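Local coordinates for kinase-associated protein B (PDB 1Y71) that is of unknown molecular function but has an SH3-like beta-barrel domain and is probably associated with a kinase, at residues T28-V39 with F70-V81. Residues are numbered along the deposited sequence; the frame is centred on the assembly and turned at random.
Sequences TNSRPGSYVVKV and FREQTNIPEQMV
Strand 73-77 lies along the 34-39 part of strand 34-42 as the antiparallel outer strand of an SH3-like beta barrel, followed by the 3-10 turn 78-80 that such barrels commonly have before their last strand. Val-37 and Thr-74 form a hydrogen-bonded pair, Val-37 N giving to Thr-74 O at 2.9 Å, and Tyr-35 with Ile-76 makes another. Beyond the strand, Arg-71 N and Glu-72 O carry the pairing on to Val-39. At the other end the type II turn from Arg-31 to Ser-34 reverses the chain through Pro-32 and Gly-33; Gly-33 O takes Glu-78 N at 2.8 Å, tying the 3-10 turn to the hairpin.

On the face with Tyr-35 and Val-37 the contacts are apolar. Tyr-35 has CG beside its backbone N (chi1 -66°), which brings CE2 within 3.5 Å of Glu-78 CB, which meets the ring obliquely; the Tyr-35 OH reaches Phe-8 N. Ile-76 sets CD1 4.0 Å from Val-37 CB, and Val-81 CG2 borders both Tyr-35 and Val-37 on this buried side.

The other face is more polar. Gln-73 and Lys-38 run side by side, the amide NE2 of Gln-73 lying 3.4 Å from Lys-38 CE, while its OE1 takes a weak hydrogen bond from Thr-28 OG1 on the next strand over. Lys-38 NZ has a long, weak ion pair with Glu-26. Nearer the turn, Arg-31 bends at chi3 (58°) and meets Asn-75 from the opposite direction. Arg-31 NH2 sits above the carbonyl plane of Asn-75 OD1 at 2.5 Å, suspiciously short, so the exact length is doubtful. The firm bond to Asn-75 OD1 comes from Ser-34 OG, 2.7 Å away in that plane, on a lone pair.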
ATOM      1  N   THR B  28     -11.507   9.276  -4.489  1.00 25.79           N
ATOM      2  CA  THR B  28     -12.049   8.901  -5.800  1.00 28.42           C
ATOM      3  C   THR B  28     -13.211   9.801  -6.274  1.00 30.18           C
ATOM      4  O   THR B  28     -13.605   9.746  -7.439  1.00 29.93           O
ATOM      5  CB  THR B  28     -12.470   7.413  -5.872  1.00 28.12           C
ATOM      6  OG1 THR B  28     -13.580   7.190  -5.012  1.00 30.59           O
ATOM      7  CG2 THR B  28     -11.315   6.470  -5.457  1.00 30.06           C
ATOM      8  N   ASN B  29     -13.750  10.619  -5.383  1.00 32.72           N
ATOM      9  CA  ASN B  29     -14.789  11.590  -5.760  1.00 35.47           C
ATOM     10  C   ASN B  29     -14.941  12.612  -4.635  1.00 36.73           C
ATOM     11  O   ASN B  29     -14.698  12.303  -3.463  1.00 35.16           O
ATOM     12  CB  ASN B  29     -16.133  10.878  -6.052  1.00 35.90           C
ATOM     13  CG  ASN B  29     -17.104  11.705  -6.932  1.00 39.77           C
ATOM     14  OD1 ASN B  29     -16.699  12.537  -7.762  1.00 42.64           O
ATOM     15  ND2 ASN B  29     -18.403  11.447  -6.760  1.00 42.48           N
ATOM     16  N   SER B  30     -15.330  13.827  -5.022  1.00 38.78           N
ATOM     17  CA  SER B  30     -15.660  14.899  -4.098  1.00 41.24           C
ATOM     18  C   SER B  30     -17.152  15.194  -4.193  1.00 42.43           C
ATOM     19  O   SER B  30     -17.835  14.804  -5.154  1.00 42.79           O
ATOM     20  CB  SER B  30     -14.903  16.189  -4.445  1.00 41.56           C
ATOM     21  OG  SER B  30     -13.498  16.008  -4.513  1.00 43.56           O
ATOM     22  N   ARG B  31     -17.631  15.905  -3.185  1.00 43.77           N
ATOM     23  CA  ARG B  31     -19.002  16.376  -3.088  1.00 45.29           C
ATOM     24  C   ARG B  31     -18.985  17.295  -1.885  1.00 44.42           C
ATOM     25  O   ARG B  31     -18.154  17.114  -1.003  1.00 44.59           O
ATOM     26  CB  ARG B  31     -19.945  15.196  -2.824  1.00 45.51           C
ATOM     27  CG  ARG B  31     -21.227  15.509  -2.021  1.00 47.51           C
ATOM     28  CD  ARG B  31     -22.081  14.256  -1.846  1.00 47.91           C
ATOM     29  NE  ARG B  31     -21.335  13.190  -1.175  1.00 53.05           N
ATOM     30  CZ  ARG B  31     -20.566  12.291  -1.789  1.00 54.97           C
ATOM     31  NH1 ARG B  31     -20.415  12.300  -3.111  1.00 55.66           N
ATOM     32  NH2 ARG B  31     -19.932  11.377  -1.065  1.00 57.14           N
ATOM     33  N   PRO B  32     -19.879  18.302  -1.866  1.00 44.00           N
ATOM     34  CA  PRO B  32     -20.216  19.126  -0.703  1.00 42.82           C
ATOM     35  C   PRO B  32     -19.921  18.511   0.677  1.00 41.34           C
ATOM     36  O   PRO B  32     -20.681  17.662   1.192  1.00 40.90           O
ATOM     37  CB  PRO B  32     -21.723  19.360  -0.899  1.00 43.05           C
ATOM     38  CG  PRO B  32     -21.879  19.429  -2.436  1.00 43.73           C
ATOM     39  CD  PRO B  32     -20.650  18.744  -3.051  1.00 44.33           C
ATOM     40  N   GLY B  33     -18.805  18.945   1.259  1.00 39.86           N
ATOM     41  CA  GLY B  33     -18.461  18.582   2.629  1.00 38.21           C
ATOM     42  C   GLY B  33     -17.876  17.200   2.885  1.00 37.04           C
ATOM     43  O   GLY B  33     -17.648  16.828   4.038  1.00 35.62           O
ATOM     44  N   SER B  34     -17.620  16.437   1.822  1.00 36.11           N
ATOM     45  CA  SER B  34     -17.145  15.081   2.009  1.00 35.09           C
ATOM     46  C   SER B  34     -16.365  14.560   0.802  1.00 33.68           C
ATOM     47  O   SER B  34     -16.347  15.174  -0.257  1.00 32.45           O
ATOM     48  CB  SER B  34     -18.318  14.149   2.358  1.00 35.71           C
ATOM     49  OG  SER B  34     -19.168  13.930   1.239  1.00 38.79           O
ATOM     50  N   TYR B  35     -15.699  13.431   1.010  1.00 32.26           N
ATOM     51  CA  TYR B  35     -14.950  12.754  -0.028  1.00 31.69           C
ATOM     52  C   TYR B  35     -15.307  11.295  -0.012  1.00 30.10           C
ATOM     53  O   TYR B  35     -15.487  10.718   1.053  1.00 28.91           O
ATOM     54  CB  TYR B  35     -13.449  12.910   0.221  1.00 32.94           C
ATOM     55  CG  TYR B  35     -13.014  14.342   0.090  1.00 35.84           C
ATOM     56  CD1 TYR B  35     -12.721  14.876  -1.166  1.00 35.23           C
ATOM     57  CD2 TYR B  35     -12.926  15.182   1.222  1.00 36.89           C
ATOM     58  CE1 TYR B  35     -12.355  16.186  -1.317  1.00 36.55           C
ATOM     59  CE2 TYR B  35     -12.554  16.515   1.079  1.00 38.18           C
ATOM     60  CZ  TYR B  35     -12.265  17.007  -0.204  1.00 38.49           C
ATOM     61  OH  TYR B  35     -11.886  18.321  -0.388  1.00 38.68           O
ATOM     62  N   VAL B  36     -15.380  10.701  -1.204  1.00 28.88           N
ATOM     63  CA  VAL B  36     -15.448   9.267  -1.323  1.00 28.03           C
ATOM     64  C   VAL B  36     -13.985   8.817  -1.279  1.00 27.23           C
ATOM     65  O   VAL B  36     -13.145   9.327  -2.044  1.00 26.40           O
ATOM     66  CB  VAL B  36     -16.162   8.789  -2.631  1.00 27.98           C
ATOM     67  CG1 VAL B  36     -16.245   7.299  -2.642  1.00 28.84           C
ATOM     68  CG2 VAL B  36     -17.599   9.389  -2.713  1.00 28.85           C
ATOM     69  N   VAL B  37     -13.688   7.898  -0.355  1.00 25.28           N
ATOM     70  CA  VAL B  37     -12.326   7.381  -0.154  1.00 23.77           C
ATOM     71  C   VAL B  37     -12.325   5.877  -0.426  1.00 23.55           C
ATOM     72  O   VAL B  37     -13.130   5.128   0.165  1.00 22.03           O
ATOM     73  CB  VAL B  37     -11.825   7.716   1.310  1.00 24.88           C
ATOM     74  CG1 VAL B  37     -10.464   7.060   1.641  1.00 24.97           C
ATOM     75  CG2 VAL B  37     -11.756   9.249   1.524  1.00 23.95           C
ATOM     76  N   LYS B  38     -11.436   5.445  -1.323  1.00 21.64           N
ATOM     77  CA  LYS B  38     -11.191   4.035  -1.563  1.00 22.14           C
ATOM     78  C   LYS B  38     -10.142   3.556  -0.571  1.00 21.23           C
ATOM     79  O   LYS B  38      -8.986   4.004  -0.598  1.00 19.32           O
ATOM     80  CB  LYS B  38     -10.737   3.809  -3.011  1.00 22.26           C
ATOM     81  CG  LYS B  38     -10.517   2.342  -3.461  1.00 26.75           C
ATOM     82  CD  LYS B  38      -9.500   2.279  -4.639  1.00 26.00           C
ATOM     83  CE  LYS B  38     -10.068   2.497  -6.033  1.00 35.16           C
ATOM     84  NZ  LYS B  38      -8.935   2.769  -7.059  1.00 33.61           N
ATOM     85  N   VAL B  39     -10.537   2.609   0.272  1.00 19.14           N
ATOM     86  CA  VAL B  39      -9.682   2.133   1.370  1.00 18.16           C
ATOM     87  C   VAL B  39      -8.528   1.281   0.821  1.00 18.18           C
ATOM     88  O   VAL B  39      -8.734   0.331   0.047  1.00 16.69           O
ATOM     89  CB  VAL B  39     -10.495   1.332   2.420  1.00 18.57           C
ATOM     90  CG1 VAL B  39      -9.587   0.671   3.474  1.00 15.26           C
ATOM     91  CG2 VAL B  39     -11.507   2.209   3.084  1.00 16.90           C
ATOM     92  N   PHE B  70     -10.742  -3.901   1.931  1.00 19.79           N
ATOM     93  CA  PHE B  70      -9.821  -3.438   0.907  1.00 20.21           C
ATOM     94  C   PHE B  70     -10.575  -2.940  -0.330  1.00 20.22           C
ATOM     95  O   PHE B  70     -11.441  -3.639  -0.890  1.00 20.18           O
ATOM     96  CB  PHE B  70      -8.757  -4.535   0.562  1.00 19.62           C
ATOM     97  CG  PHE B  70      -7.792  -4.101  -0.486  1.00 20.72           C
ATOM     98  CD1 PHE B  70      -7.002  -2.969  -0.286  1.00 15.29           C
ATOM     99  CD2 PHE B  70      -7.733  -4.760  -1.718  1.00 20.51           C
ATOM    100  CE1 PHE B  70      -6.108  -2.524  -1.282  1.00 20.98           C
ATOM    101  CE2 PHE B  70      -6.849  -4.323  -2.700  1.00 18.22           C
ATOM    102  CZ  PHE B  70      -6.055  -3.193  -2.485  1.00 19.81           C
ATOM    103  N   ARG B  71     -10.279  -1.707  -0.724  1.00 20.42           N
ATOM    104  CA  ARG B  71     -10.949  -1.058  -1.854  1.00 21.04           C
ATOM    105  C   ARG B  71     -12.421  -0.727  -1.628  1.00 22.20           C
ATOM    106  O   ARG B  71     -13.079  -0.243  -2.557  1.00 20.18           O
ATOM    107  CB  ARG B  71     -10.769  -1.828  -3.177  1.00 21.54           C
ATOM    108  CG  ARG B  71      -9.319  -2.077  -3.498  1.00 23.66           C
ATOM    109  CD  ARG B  71      -9.088  -2.545  -4.922  1.00 30.37           C
ATOM    110  NE  ARG B  71      -9.759  -3.797  -5.213  1.00 35.73           N
ATOM    111  CZ  ARG B  71     -10.932  -3.906  -5.855  1.00 43.57           C
ATOM    112  NH1 ARG B  71     -11.600  -2.817  -6.274  1.00 44.91           N
ATOM    113  NH2 ARG B  71     -11.455  -5.117  -6.071  1.00 45.39           N
ATOM    114  N   GLU B  72     -12.928  -0.930  -0.401  1.00 21.98           N
ATOM    115  CA  GLU B  72     -14.261  -0.422  -0.057  1.00 22.59           C
ATOM    116  C   GLU B  72     -14.260   1.099  -0.292  1.00 23.32           C
ATOM    117  O   GLU B  72     -13.266   1.746  -0.027  1.00 23.13           O
ATOM    118  CB  GLU B  72     -14.612  -0.757   1.394  1.00 22.16           C
ATOM    119  CG  GLU B  72     -16.046  -0.322   1.811  1.00 22.64           C
ATOM    120  CD  GLU B  72     -16.652  -1.139   2.996  1.00 23.76           C
ATOM    121  OE1 GLU B  72     -15.997  -2.018   3.608  1.00 24.10           O
ATOM    122  OE2 GLU B  72     -17.834  -0.902   3.293  1.00 25.80           O
ATOM    123  N   GLN B  73     -15.327   1.661  -0.846  1.00 23.09           N
ATOM    124  CA  GLN B  73     -15.372   3.112  -1.038  1.00 25.62           C
ATOM    125  C   GLN B  73     -16.436   3.638  -0.090  1.00 26.54           C
ATOM    126  O   GLN B  73     -17.573   3.114  -0.025  1.00 25.51           O
ATOM    127  CB  GLN B  73     -15.626   3.523  -2.501  1.00 25.88           C
ATOM    128  CG  GLN B  73     -14.672   2.840  -3.500  1.00 26.74           C
ATOM    129  CD  GLN B  73     -14.432   3.596  -4.810  1.00 29.22           C
ATOM    130  OE1 GLN B  73     -15.255   4.391  -5.278  1.00 37.34           O
ATOM    131  NE2 GLN B  73     -13.303   3.316  -5.424  1.00 33.22           N
ATOM    132  N   THR B  74     -16.033   4.597   0.728  1.00 27.18           N
ATOM    133  CA  THR B  74     -16.915   5.097   1.768  1.00 28.95           C
ATOM    134  C   THR B  74     -16.847   6.619   1.760  1.00 28.92           C
ATOM    135  O   THR B  74     -15.808   7.205   1.496  1.00 28.39           O
ATOM    136  CB  THR B  74     -16.630   4.452   3.178  1.00 30.00           C
ATOM    137  OG1 THR B  74     -15.687   5.223   3.914  1.00 34.04           O
ATOM    138  CG2 THR B  74     -16.093   3.028   3.046  1.00 29.03           C
ATOM    139  N   ASN B  75     -17.995   7.236   1.987  1.00 29.77           N
ATOM    140  CA  ASN B  75     -18.106   8.672   2.160  1.00 29.65           C
ATOM    141  C   ASN B  75     -17.594   9.140   3.518  1.00 28.50           C
ATOM    142  O   ASN B  75     -18.018   8.635   4.559  1.00 27.80           O
ATOM    143  CB  ASN B  75     -19.553   9.103   1.977  1.00 30.56           C
ATOM    144  CG  ASN B  75     -19.698  10.604   1.924  1.00 35.16           C
ATOM    145  OD1 ASN B  75     -18.924  11.285   1.238  1.00 42.38           O
ATOM    146  ND2 ASN B  75     -20.702  11.133   2.611  1.00 39.30           N
ATOM    147  N   ILE B  76     -16.675  10.106   3.495  1.00 28.05           N
ATOM    148  CA  ILE B  76     -16.057  10.618   4.728  1.00 28.30           C
ATOM    149  C   ILE B  76     -16.128  12.129   4.749  1.00 28.10           C
ATOM    150  O   ILE B  76     -15.699  12.777   3.789  1.00 28.18           O
ATOM    151  CB  ILE B  76     -14.578  10.084   4.898  1.00 27.85           C
ATOM    152  CG1 ILE B  76     -14.578   8.559   4.935  1.00 28.37           C
ATOM    153  CG2 ILE B  76     -13.890  10.623   6.188  1.00 27.41           C
ATOM    154  CD1 ILE B  76     -13.214   7.953   5.010  1.00 27.80           C
ATOM    155  N   PRO B  77     -16.626  12.709   5.867  1.00 28.84           N
ATOM    156  CA  PRO B  77     -16.710  14.171   5.956  1.00 28.80           C
ATOM    157  C   PRO B  77     -15.308  14.764   5.801  1.00 28.79           C
ATOM    158  O   PRO B  77     -14.324  14.171   6.280  1.00 26.68           O
ATOM    159  CB  PRO B  77     -17.255  14.416   7.376  1.00 29.59           C
ATOM    160  CG  PRO B  77     -17.869  13.133   7.798  1.00 28.67           C
ATOM    161  CD  PRO B  77     -17.081  12.055   7.109  1.00 29.21           C
ATOM    162  N   GLU B  78     -15.232  15.924   5.163  1.00 28.56           N
ATOM    163  CA  GLU B  78     -13.954  16.538   4.789  1.00 30.63           C
ATOM    164  C   GLU B  78     -13.018  16.866   5.970  1.00 29.78           C
ATOM    165  O   GLU B  78     -11.799  16.894   5.803  1.00 30.06           O
ATOM    166  CB  GLU B  78     -14.170  17.759   3.878  1.00 29.91           C
ATOM    167  CG  GLU B  78     -14.701  18.989   4.610  1.00 33.96           C
ATOM    168  CD  GLU B  78     -15.300  20.072   3.684  1.00 34.55           C
ATOM    169  OE1 GLU B  78     -15.296  19.906   2.435  1.00 38.36           O
ATOM    170  OE2 GLU B  78     -15.794  21.100   4.237  1.00 42.40           O
ATOM    171  N   GLN B  79     -13.584  17.079   7.150  1.00 29.58           N
ATOM    172  CA  GLN B  79     -12.807  17.423   8.359  1.00 29.89           C
ATOM    173  C   GLN B  79     -12.007  16.226   8.847  1.00 28.46           C
ATOM    174  O   GLN B  79     -11.033  16.377   9.602  1.00 27.92           O
ATOM    175  CB  GLN B  79     -13.729  17.822   9.526  1.00 30.83           C
ATOM    176  CG  GLN B  79     -15.031  18.500   9.107  1.00 35.15           C
ATOM    177  CD  GLN B  79     -16.234  17.581   9.192  1.00 39.31           C
ATOM    178  OE1 GLN B  79     -16.535  17.019  10.247  1.00 41.12           O
ATOM    179  NE2 GLN B  79     -16.944  17.452   8.092  1.00 41.57           N
HETATM  180  N   MSE B  80     -12.452  15.039   8.435  1.00 26.86           N
HETATM  181  CA  MSE B  80     -11.884  13.791   8.924  1.00 25.53           C
HETATM  182  C   MSE B  80     -10.912  13.213   7.885  1.00 24.57           C
HETATM  183  O   MSE B  80     -10.446  12.083   8.043  1.00 22.92           O
HETATM  184  CB  MSE B  80     -13.012  12.782   9.250  1.00 25.27           C
HETATM  185  CG  MSE B  80     -14.117  13.373  10.148  1.00 27.69           C
HETATM  186 SE   MSE B  80     -13.327  13.980  11.823  0.90 33.34          SE
HETATM  187  CE  MSE B  80     -13.321  12.324  12.801  1.00 29.72           C
ATOM    188  N   VAL B  81     -10.661  13.975   6.818  1.00 23.70           N
ATOM    189  CA  VAL B  81      -9.739  13.570   5.757  1.00 23.51           C
ATOM    190  C   VAL B  81      -8.450  14.421   5.805  1.00 24.45           C
ATOM    191  O   VAL B  81      -8.508  15.661   5.924  1.00 24.44           O
ATOM    192  CB  VAL B  81     -10.402  13.626   4.330  1.00 22.94           C
ATOM    193  CG1 VAL B  81      -9.403  13.173   3.231  1.00 21.15           C
ATOM    194  CG2 VAL B  81     -11.644  12.740   4.264  1.00 24.08           C
TER